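Local coordinates for HutD family protein (Pseudomonas aeruginosa, PDB 1YLL) that is of unknown function but belongs to the cupin-like HutD family, whose name suggests a link to histidine utilisation, at the interface of chains A and B. Sequence-based numbering; all coordinates share one arbitrary frame. Chains: chain A/B, conserved hypothetical protein.

The interface of chains A and B. Residues chain A 62, 64, 92, 115, 121-122; chain B 136-138, 177.
B:Leu177 reaches across from chain B and puts its methyl CD1 among A:Ile64, A:Ala92 and A:Gln62. The tip of A:Ile64 meets it end to end, with B:Leu177 CD1 3.6 Å from A:Ile64 CD1, and A:Ala92 CB packs 3.8 Å from B:Leu177 CD1. A:Ile64 can point its long branch this way because CG1 stands anti to the carbonyl carbon (chi1 -58°) and runs on extended to CD1. The amide end of A:Gln62, bent at chi2, lies more loosely beside the same methyl, with A:Gln62 OE1 4.1 Å from B:Leu177 CD1. The other methyl, CD2, turns back toward B:His136 CB of its own chain. The side chains of A:Tyr115 and B:Leu177 cross obliquely, but the phenol oxygen is modelled too near the leucine CG to be trusted. The unusual leucine torsions (chi1 -135°, chi2 -144°) make this rotamer doubtful, and the placing of its methyls shares that reserve. The tyrosine ring is steadied within its own chain, A:Ala122 CB lying over one face and A:Gln62 CB over the other, both toward the rim. A:Ala92 CB sits obliquely above the ND1-CE1 rim of the B:His136 imidazole, 3.8 Å from B:His136 CE1, so the alanine methyl touches B:His136 as well as B:Leu177. At the other end B:Thr138 OG1 gives the carbonyl oxygen A:Ala122 O a weak hydrogen bond of 3.3 Å. The patch is therefore mainly apolar. Two-fold symmetry repeats it with the chains exchanged, although the structure alone does not show that this pairing is biological. In this cupin-type beta-barrel protein, chain A supplies strands 62-69, 91-94, 108-115 and 120-129, while chain B brings the end of strand 132-137 and the loop residues B:Thr138 and B:Leu177, the latter just before strand 178-184.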
loop_
_atom_site.group_PDB
_atom_site.type_symbol
_atom_site.label_atom_id
_atom_site.label_comp_id
_atom_site.label_asym_id
_atom_site.label_seq_id
_atom_site.Cartn_x
_atom_site.Cartn_y
_atom_site.Cartn_z
ATOM N N GLN A 62 12.069 30.231 8.898
ATOM C CA GLN A 62 12.468 30.399 7.503
ATOM C C GLN A 62 11.150 30.411 6.710
ATOM O O GLN A 62 10.237 29.649 6.999
ATOM C CB GLN A 62 13.316 29.215 7.048
ATOM C CG GLN A 62 13.585 29.199 5.559
ATOM C CD GLN A 62 14.452 30.350 5.093
ATOM O OE1 GLN A 62 14.078 31.117 4.177
ATOM N NE2 GLN A 62 15.628 30.480 5.709
ATOM N N ILE A 64 9.183 30.415 2.755
ATOM C CA ILE A 64 9.313 30.280 1.312
ATOM C C ILE A 64 7.891 30.596 0.831
ATOM O O ILE A 64 6.946 29.908 1.180
ATOM C CB ILE A 64 9.713 28.857 0.845
ATOM C CG1 ILE A 64 11.036 28.431 1.481
ATOM C CG2 ILE A 64 9.888 28.859 -0.671
ATOM C CD1 ILE A 64 11.452 26.987 1.165
ATOM N N ALA A 92 12.498 32.682 -1.044
ATOM C CA ALA A 92 12.810 32.398 0.352
ATOM C C ALA A 92 13.313 33.636 1.093
ATOM O O ALA A 92 14.057 34.433 0.538
ATOM C CB ALA A 92 13.860 31.282 0.418
ATOM N N TYR A 115 8.912 27.349 8.321
ATOM C CA TYR A 115 9.459 26.273 9.157
ATOM C C TYR A 115 10.658 26.703 9.979
ATOM O O TYR A 115 11.327 27.687 9.670
ATOM C CB TYR A 115 9.824 25.067 8.272
ATOM C CG TYR A 115 11.018 25.261 7.389
ATOM C CD1 TYR A 115 12.274 24.787 7.744
ATOM C CD2 TYR A 115 10.901 25.942 6.171
ATOM C CE1 TYR A 115 13.385 24.980 6.919
ATOM C CE2 TYR A 115 11.992 26.131 5.354
ATOM C CZ TYR A 115 13.234 25.658 5.720
ATOM O OH TYR A 115 14.291 25.855 4.879
ATOM N N ARG A 121 14.636 19.874 8.029
ATOM C CA ARG A 121 15.297 19.976 6.732
ATOM C C ARG A 121 14.090 20.185 5.806
ATOM O O ARG A 121 13.020 19.641 6.058
ATOM C CB ARG A 121 15.985 18.653 6.353
ATOM C CG ARG A 121 17.127 18.181 7.280
ATOM C CD ARG A 121 17.691 16.827 6.809
ATOM N NE ARG A 121 18.732 16.281 7.687
ATOM C CZ ARG A 121 19.954 16.794 7.836
ATOM N NH1 ARG A 121 20.318 17.879 7.168
ATOM N NH2 ARG A 121 20.823 16.213 8.649
ATOM N N ALA A 122 14.233 21.010 4.774
ATOM C CA ALA A 122 13.124 21.210 3.832
ATOM C C ALA A 122 13.511 21.237 2.362
ATOM O O ALA A 122 14.638 21.588 2.010
ATOM C CB ALA A 122 12.410 22.532 4.151
ATOM N N HIS B 136 14.072 24.778 -4.054
ATOM C CA HIS B 136 14.866 25.158 -2.872
ATOM C C HIS B 136 15.029 23.865 -2.114
ATOM O O HIS B 136 14.072 23.108 -2.006
ATOM C CB HIS B 136 14.120 26.135 -1.992
ATOM C CG HIS B 136 13.904 27.467 -2.623
ATOM N ND1 HIS B 136 14.574 28.608 -2.223
ATOM C CD2 HIS B 136 13.109 27.833 -3.655
ATOM C CE1 HIS B 136 14.199 29.622 -2.987
ATOM N NE2 HIS B 136 13.318 29.176 -3.866
ATOM N N GLY B 137 16.224 23.609 -1.581
ATOM C CA GLY B 137 16.426 22.363 -0.845
ATOM C C GLY B 137 17.536 22.511 0.172
ATOM O O GLY B 137 18.393 23.372 0.025
ATOM N N THR B 138 17.557 21.645 1.170
ATOM C CA THR B 138 18.585 21.766 2.201
ATOM C C THR B 138 19.631 20.656 2.180
ATOM O O THR B 138 20.578 20.666 2.979
ATOM C CB THR B 138 17.911 21.831 3.595
ATOM O OG1 THR B 138 17.084 23.005 3.659
ATOM C CG2 THR B 138 18.950 21.884 4.702
ATOM N N LEU B 177 19.323 26.492 3.450
ATOM C CA LEU B 177 18.424 26.321 2.293
ATOM C C LEU B 177 19.160 26.834 1.041
ATOM O O LEU B 177 19.747 27.913 1.045
ATOM C CB LEU B 177 17.144 27.142 2.502
ATOM C CG LEU B 177 15.689 26.715 2.265
ATOM C CD1 LEU B 177 14.878 27.906 1.717
ATOM C CD2 LEU B 177 15.566 25.520 1.398
#